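Local coordinates for protein mannose-6-phosphate isomerase (Helicobacter pylori, PDB 2QH5) that probably transfers a guanylyl group from GTP to alpha-D-mannose 1-phosphate, giving GDP-mannose and diphosphate, this chain being the N-terminal nucleotidyltransferase part of a longer protein, at residues L96-S101 / G196-E201; E104-V109 / D131-G136. All coordinates share one frame; numbering follows the deposited sequence.

Contact 1: residues L96-S101 / G196-E201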
ATOM      1  N   LEU A  96       8.966   6.396   1.628  1.00 41.89           N
ATOM      2  CA  LEU A  96      10.259   5.772   1.923  1.00 39.71           C
ATOM      3  C   LEU A  96      10.559   4.644   0.945  1.00 41.52           C
ATOM      4  O   LEU A  96      11.643   4.607   0.355  1.00 52.00           O
ATOM      5  CB  LEU A  96      10.350   5.320   3.396  1.00 40.20           C
ATOM      6  CG  LEU A  96      10.445   6.461   4.447  1.00 47.90           C
ATOM      7  CD1 LEU A  96      10.175   6.006   5.882  1.00 41.42           C
ATOM      8  CD2 LEU A  96      11.771   7.227   4.382  1.00 45.81           C
ATOM      9  N   SER A  97       9.587   3.756   0.751  1.00 42.40           N
ATOM     10  CA  SER A  97       9.657   2.656  -0.237  1.00 46.93           C
ATOM     11  C   SER A  97       9.940   3.114  -1.665  1.00 46.56           C
ATOM     12  O   SER A  97      10.690   2.462  -2.396  1.00 49.70           O
ATOM     13  CB  SER A  97       8.347   1.874  -0.246  1.00 49.78           C
ATOM     14  OG  SER A  97       7.963   1.515   1.068  1.00 55.52           O
ATOM     15  N   ALA A  98       9.323   4.226  -2.058  1.00 40.77           N
ATOM     16  CA  ALA A  98       9.556   4.834  -3.362  1.00 40.68           C
ATOM     17  C   ALA A  98      10.975   5.399  -3.474  1.00 42.81           C
ATOM     18  O   ALA A  98      11.599   5.301  -4.526  1.00 50.59           O
ATOM     19  CB  ALA A  98       8.528   5.919  -3.620  1.00 45.50           C
ATOM     20  N   LEU A  99      11.486   5.973  -2.384  1.00 43.54           N
ATOM     21  CA  LEU A  99      12.856   6.485  -2.350  1.00 45.55           C
ATOM     22  C   LEU A  99      13.887   5.350  -2.370  1.00 49.19           C
ATOM     23  O   LEU A  99      15.013   5.549  -2.810  1.00 47.55           O
ATOM     24  CB  LEU A  99      13.090   7.399  -1.139  1.00 43.11           C
ATOM     25  CG  LEU A  99      12.332   8.736  -1.011  1.00 38.55           C
ATOM     26  CD1 LEU A  99      12.516   9.282   0.378  1.00 27.69           C
ATOM     27  CD2 LEU A  99      12.712   9.805  -2.052  1.00 34.73           C
ATOM     28  N   MET A 100      13.488   4.165  -1.902  1.00 53.09           N
ATOM     29  CA  MET A 100      14.319   2.962  -2.004  1.00 48.93           C
ATOM     30  C   MET A 100      14.193   2.298  -3.375  1.00 55.33           C
ATOM     31  O   MET A 100      14.666   1.178  -3.567  1.00 59.31           O
ATOM     32  CB  MET A 100      13.940   1.940  -0.923  1.00 50.13           C
ATOM     33  CG  MET A 100      14.421   2.269   0.473  1.00 44.92           C
ATOM     34  SD  MET A 100      13.660   1.257   1.772  1.00 34.02           S
ATOM     35  CE  MET A 100      12.977   2.603   2.720  1.00 42.10           C
ATOM     36  N   SER A 101      13.550   2.978  -4.323  1.00 56.76           N
ATOM     37  CA  SER A 101      13.301   2.401  -5.645  1.00 55.16           C
ATOM     38  C   SER A 101      13.885   3.231  -6.784  1.00 58.04           C
ATOM     39  O   SER A 101      14.268   4.388  -6.595  1.00 55.90           O
ATOM     40  CB  SER A 101      11.799   2.219  -5.860  1.00 56.08           C
ATOM     41  OG  SER A 101      11.283   1.263  -4.959  1.00 54.97           O
ATOM     42  N   GLY A 196       8.586   7.408  -9.462  1.00 54.49           N
ATOM     43  CA  GLY A 196       8.851   8.793  -9.848  1.00 55.25           C
ATOM     44  C   GLY A 196       7.651   9.717  -9.859  1.00 57.08           C
ATOM     45  O   GLY A 196       7.719  10.813  -9.303  1.00 61.04           O
ATOM     46  N   VAL A 197       6.558   9.290 -10.496  1.00 55.02           N
ATOM     47  CA  VAL A 197       5.317  10.072 -10.486  1.00 53.87           C
ATOM     48  C   VAL A 197       4.704  10.169  -9.091  1.00 52.70           C
ATOM     49  O   VAL A 197       4.186  11.231  -8.717  1.00 54.08           O
ATOM     50  CB  VAL A 197       4.273   9.608 -11.578  1.00 57.60           C
ATOM     51  CG1 VAL A 197       4.693   8.321 -12.225  1.00 58.23           C
ATOM     52  CG2 VAL A 197       2.829   9.520 -11.027  1.00 51.33           C
ATOM     53  N   PHE A 198       4.779   9.085  -8.316  1.00 51.04           N
ATOM     54  CA  PHE A 198       4.368   9.156  -6.913  1.00 50.79           C
ATOM     55  C   PHE A 198       5.147  10.240  -6.158  1.00 50.66           C
ATOM     56  O   PHE A 198       4.551  11.049  -5.447  1.00 49.07           O
ATOM     57  CB  PHE A 198       4.515   7.824  -6.179  1.00 44.42           C
ATOM     58  CG  PHE A 198       4.278   7.942  -4.701  1.00 43.76           C
ATOM     59  CD1 PHE A 198       5.334   8.129  -3.824  1.00 36.94           C
ATOM     60  CD2 PHE A 198       2.985   7.929  -4.193  1.00 49.70           C
ATOM     61  CE1 PHE A 198       5.120   8.270  -2.476  1.00 36.75           C
ATOM     62  CE2 PHE A 198       2.759   8.069  -2.836  1.00 44.00           C
ATOM     63  CZ  PHE A 198       3.826   8.244  -1.972  1.00 45.26           C
ATOM     64  N   LEU A 199       6.470  10.248  -6.310  1.00 47.74           N
ATOM     65  CA  LEU A 199       7.297  11.228  -5.613  1.00 47.86           C
ATOM     66  C   LEU A 199       7.103  12.645  -6.141  1.00 51.11           C
ATOM     67  O   LEU A 199       7.306  13.615  -5.406  1.00 52.99           O
ATOM     68  CB  LEU A 199       8.776  10.822  -5.643  1.00 49.84           C
ATOM     69  CG  LEU A 199       9.093   9.517  -4.898  1.00 44.68           C
ATOM     70  CD1 LEU A 199      10.482   9.001  -5.242  1.00 37.16           C
ATOM     71  CD2 LEU A 199       8.918   9.671  -3.386  1.00 34.41           C
ATOM     72  N   ASP A 200       6.707  12.764  -7.409  1.00 54.56           N
ATOM     73  CA  ASP A 200       6.419  14.067  -8.009  1.00 52.40           C
ATOM     74  C   ASP A 200       5.101  14.614  -7.484  1.00 51.66           C
ATOM     75  O   ASP A 200       4.994  15.800  -7.169  1.00 53.21           O
ATOM     76  CB  ASP A 200       6.371  13.965  -9.531  1.00 53.93           C
ATOM     77  CG  ASP A 200       7.750  13.844 -10.153  1.00 65.66           C
ATOM     78  OD1 ASP A 200       7.831  13.616 -11.382  1.00 70.99           O
ATOM     79  OD2 ASP A 200       8.752  13.975  -9.418  1.00 74.43           O
ATOM     80  N   GLU A 201       4.103  13.740  -7.387  1.00 47.03           N
ATOM     81  CA  GLU A 201       2.800  14.113  -6.843  1.00 46.14           C
ATOM     82  C   GLU A 201       2.897  14.481  -5.374  1.00 48.73           C
ATOM     83  O   GLU A 201       2.216  15.399  -4.917  1.00 49.42           O
ATOM     84  CB  GLU A 201       1.790  12.983  -7.026  1.00 45.22           C
ATOM     85  CG  GLU A 201       1.211  12.892  -8.435  1.00 57.02           C
ATOM     86  CD  GLU A 201       0.385  14.110  -8.804  1.00 66.31           C
ATOM     87  OE1 GLU A 201       0.853  14.884  -9.669  1.00 64.90           O
ATOM     88  OE2 GLU A 201      -0.718  14.303  -8.220  1.00 65.29           O
TER
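L199 reaches from helix 195-205 to the last turn of helix 90-99 and sets its forked end against A98 and L99. The tight part lies at A98, whose small methyl lets the helices come within 7.1 Å, measured between the CA atoms of A98 and L199. A98 CB sits 3.8 Å from L199 CD2 and also touches L199 CG, while F198 CD1 approaches the same methyl obliquely at 3.9 Å. The CG of F198 lies opposite the backbone N (chi1 172°), whereas that of L199 lies beside it (chi1 -64°), and the two side chains thereby converge on one alanine. The looser part is at L99, partly exposed, whose CB does not aim at the partner helix; its CD2 nevertheless swings in to 4.0 Å from L199 CD1, the two leucines crossing at a slant. Where helix 90-99 ends, S101 OG donates to S97 O (2.9 Å), and K6 NZ holds the same hydroxyl oxygen. In this apolar helix-helix packing, which joins sequence-distant parts of the nucleotidyltransferase domain, F198 also stacks on F193 and touches I246 and L250 of helix 246-251, L99 leans on F217, and S97 packs on L55 and V57 of strand 53-59.

Contact 2: residues E104-V109 / D131-G136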
ATOM      1  N   GLU A 104      11.846   4.935 -12.276  1.00 72.95           N
ATOM      2  CA  GLU A 104      11.136   4.356 -13.409  1.00 76.57           C
ATOM      3  C   GLU A 104      10.343   3.095 -13.108  1.00 74.38           C
ATOM      4  O   GLU A 104       9.479   2.707 -13.896  1.00 76.13           O
ATOM      5  CB  GLU A 104      12.101   4.074 -14.570  1.00 82.59           C
ATOM      6  CG  GLU A 104      13.282   3.162 -14.234  1.00 91.87           C
ATOM      7  CD  GLU A 104      14.567   3.934 -13.975  1.00100.42           C
ATOM      8  OE1 GLU A 104      14.621   5.142 -14.310  1.00102.12           O
ATOM      9  OE2 GLU A 104      15.526   3.330 -13.447  1.00102.41           O
ATOM     10  N   ASP A 105      10.626   2.435 -11.992  1.00 72.08           N
ATOM     11  CA  ASP A 105       9.967   1.155 -11.754  1.00 65.87           C
ATOM     12  C   ASP A 105       8.596   1.309 -11.097  1.00 58.63           C
ATOM     13  O   ASP A 105       8.291   2.351 -10.527  1.00 56.53           O
ATOM     14  CB  ASP A 105      10.903   0.106 -11.103  1.00 71.65           C
ATOM     15  CG  ASP A 105      11.175   0.346  -9.631  1.00 73.94           C
ATOM     16  OD1 ASP A 105      12.366   0.449  -9.262  1.00 76.89           O
ATOM     17  OD2 ASP A 105      10.218   0.376  -8.833  1.00 81.24           O
ATOM     18  N   LEU A 106       7.765   0.284 -11.230  1.00 54.05           N
ATOM     19  CA  LEU A 106       6.357   0.376 -10.857  1.00 53.39           C
ATOM     20  C   LEU A 106       6.116  -0.289  -9.527  1.00 52.76           C
ATOM     21  O   LEU A 106       6.654  -1.359  -9.248  1.00 56.66           O
ATOM     22  CB  LEU A 106       5.457  -0.268 -11.924  1.00 56.47           C
ATOM     23  CG  LEU A 106       5.480   0.324 -13.341  1.00 63.35           C
ATOM     24  CD1 LEU A 106       4.963  -0.688 -14.356  1.00 68.34           C
ATOM     25  CD2 LEU A 106       4.708   1.642 -13.435  1.00 61.11           C
ATOM     26  N   LEU A 107       5.281   0.351  -8.721  1.00 51.16           N
ATOM     27  CA  LEU A 107       5.057  -0.049  -7.354  1.00 46.38           C
ATOM     28  C   LEU A 107       3.643  -0.545  -7.199  1.00 48.60           C
ATOM     29  O   LEU A 107       2.697   0.157  -7.533  1.00 52.75           O
ATOM     30  CB  LEU A 107       5.270   1.148  -6.426  1.00 42.83           C
ATOM     31  CG  LEU A 107       6.578   1.397  -5.676  1.00 38.89           C
ATOM     32  CD1 LEU A 107       7.803   1.127  -6.500  1.00 38.82           C
ATOM     33  CD2 LEU A 107       6.573   2.840  -5.179  1.00 43.25           C
ATOM     34  N   ILE A 108       3.507  -1.764  -6.694  1.00 49.91           N
ATOM     35  CA  ILE A 108       2.216  -2.318  -6.340  1.00 46.44           C
ATOM     36  C   ILE A 108       2.171  -2.347  -4.816  1.00 48.76           C
ATOM     37  O   ILE A 108       2.841  -3.171  -4.197  1.00 43.86           O
ATOM     38  CB  ILE A 108       2.038  -3.738  -6.921  1.00 44.09           C
ATOM     39  CG1 ILE A 108       2.186  -3.724  -8.442  1.00 49.84           C
ATOM     40  CG2 ILE A 108       0.677  -4.331  -6.537  1.00 47.89           C
ATOM     41  CD1 ILE A 108       2.255  -5.109  -9.055  1.00 48.44           C
ATOM     42  N   VAL A 109       1.388  -1.437  -4.233  1.00 45.86           N
ATOM     43  CA  VAL A 109       1.329  -1.217  -2.783  1.00 45.82           C
ATOM     44  C   VAL A 109       0.130  -1.943  -2.182  1.00 53.45           C
ATOM     45  O   VAL A 109      -1.011  -1.618  -2.483  1.00 58.69           O
ATOM     46  CB  VAL A 109       1.252   0.297  -2.453  1.00 47.35           C
ATOM     47  CG1 VAL A 109       1.057   0.526  -0.969  1.00 43.25           C
ATOM     48  CG2 VAL A 109       2.502   1.016  -2.938  1.00 40.08           C
ATOM     49  N   ASP A 131      -1.290  -0.887 -16.330  1.00 66.96           N
ATOM     50  CA  ASP A 131      -1.354  -0.187 -17.610  1.00 65.81           C
ATOM     51  C   ASP A 131      -1.626   1.304 -17.408  1.00 61.12           C
ATOM     52  O   ASP A 131      -0.945   2.142 -18.008  1.00 57.59           O
ATOM     53  CB  ASP A 131      -2.378  -0.829 -18.548  1.00 71.63           C
ATOM     54  CG  ASP A 131      -2.112  -0.498 -20.012  1.00 86.92           C
ATOM     55  OD1 ASP A 131      -1.053  -0.923 -20.538  1.00 91.39           O
ATOM     56  OD2 ASP A 131      -2.957   0.189 -20.633  1.00 90.50           O
ATOM     57  N   LEU A 132      -2.585   1.622 -16.533  1.00 55.81           N
ATOM     58  CA  LEU A 132      -2.867   3.014 -16.133  1.00 55.32           C
ATOM     59  C   LEU A 132      -1.666   3.712 -15.500  1.00 58.67           C
ATOM     60  O   LEU A 132      -1.442   4.901 -15.732  1.00 61.66           O
ATOM     61  CB  LEU A 132      -4.043   3.080 -15.160  1.00 53.28           C
ATOM     62  CG  LEU A 132      -5.424   2.684 -15.673  1.00 52.98           C
ATOM     63  CD1 LEU A 132      -6.405   2.489 -14.525  1.00 52.27           C
ATOM     64  CD2 LEU A 132      -5.931   3.717 -16.663  1.00 50.67           C
ATOM     65  N   ALA A 133      -0.898   2.964 -14.707  1.00 61.11           N
ATOM     66  CA  ALA A 133       0.291   3.490 -14.040  1.00 54.76           C
ATOM     67  C   ALA A 133       1.374   3.901 -15.034  1.00 55.44           C
ATOM     68  O   ALA A 133       2.097   4.874 -14.805  1.00 57.22           O
ATOM     69  CB  ALA A 133       0.832   2.475 -13.041  1.00 51.62           C
ATOM     70  N   GLN A 134       1.484   3.171 -16.141  1.00 57.31           N
ATOM     71  CA  GLN A 134       2.457   3.519 -17.182  1.00 57.04           C
ATOM     72  C   GLN A 134       2.061   4.781 -17.934  1.00 57.96           C
ATOM     73  O   GLN A 134       2.901   5.414 -18.586  1.00 55.72           O
ATOM     74  CB  GLN A 134       2.638   2.375 -18.174  1.00 54.70           C
ATOM     75  CG  GLN A 134       3.220   1.127 -17.576  1.00 60.57           C
ATOM     76  CD  GLN A 134       3.576   0.110 -18.632  1.00 67.17           C
ATOM     77  OE1 GLN A 134       2.834  -0.854 -18.856  1.00 66.41           O
ATOM     78  NE2 GLN A 134       4.707   0.326 -19.308  1.00 63.52           N
ATOM     79  N   LYS A 135       0.780   5.140 -17.839  1.00 62.20           N
ATOM     80  CA  LYS A 135       0.255   6.353 -18.476  1.00 66.54           C
ATOM     81  C   LYS A 135       0.517   7.591 -17.623  1.00 66.78           C
ATOM     82  O   LYS A 135       0.351   8.725 -18.088  1.00 68.10           O
ATOM     83  CB  LYS A 135      -1.238   6.210 -18.791  1.00 65.16           C
ATOM     84  CG  LYS A 135      -1.564   4.943 -19.562  1.00 68.05           C
ATOM     85  CD  LYS A 135      -2.561   5.195 -20.671  1.00 72.67           C
ATOM     86  CE  LYS A 135      -2.474   4.107 -21.723  1.00 72.87           C
ATOM     87  NZ  LYS A 135      -2.911   4.600 -23.050  1.00 74.58           N
ATOM     88  N   GLY A 136       0.929   7.370 -16.377  1.00 65.25           N
ATOM     89  CA  GLY A 136       1.335   8.461 -15.499  1.00 64.38           C
ATOM     90  C   GLY A 136       0.338   8.744 -14.395  1.00 58.74           C
ATOM     91  O   GLY A 136       0.369   9.820 -13.798  1.00 64.24           O
TER
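L106, at the start of strand 106-111, faces the last turn of helix 119-134 and meets it through both of its methyl groups. Its CB points toward the helix, and a first torsion of -61° holds CG opposite the carbonyl carbon, beside the backbone N. Neither CB nor CG touches the helix segment; the contact begins where the chain forks. One branch, CD2, reaches the methyl of A133, with 4.0 Å between L106 CD2 and A133 CB. The other, CD1, lies 4.1 Å from Q134 CG, and here the two side chains cross at about a right angle. The fork of a leucine suits this place because it can meet two successive residues, A133 and Q134, while the short A133 lets the helix lie close to the strand: 7.5 Å separates the CA atoms of L106 and A133. Q134 offers its aliphatic CG to the leucine and carries its amide onward along an extended chain, as befits an exposed residue at the border of the core.

Just beyond, G136 takes a positive phi of 108° and completes a Schellman motif at the helix end, its N bonding to A133 O at 3.2 Å. Glycine suits these backbone angles, since a side chain would collide with the carbonyl O of K135. I130 of the same helix and Q194 of strand 184-194 also touch L106, and A133 packs on V192. In this strand-to-helix packing of the alpha/beta nucleotidyltransferase domain, a helix laid on the strand it follows, only carbon atoms meet, so cohesion comes from dispersion and the burial of apolar surface.

Contacts 1 and 2 lie with their centres about 11 Å apart within the nucleotidyltransferase part of the chain, whose mixed sheet and flanking helices are consistent with a GT-A fold. Along the sequence, contact 2 is nested within the loop closed by contact 1: helix 90-99 leads into strand 106-111, helix 119-134 follows, and helix 195-205 comes much later, directly after strand 184-194, which pairs antiparallel with 106-111. L107 packs on contact 1, its CD2 lying 4.0 Å from A98 CB. Successive residues of this strand point to opposite faces of the sheet, L107 toward helix 90-99 and L106 toward helix 119-134, so the strand has an apolar helix layer packed on each face.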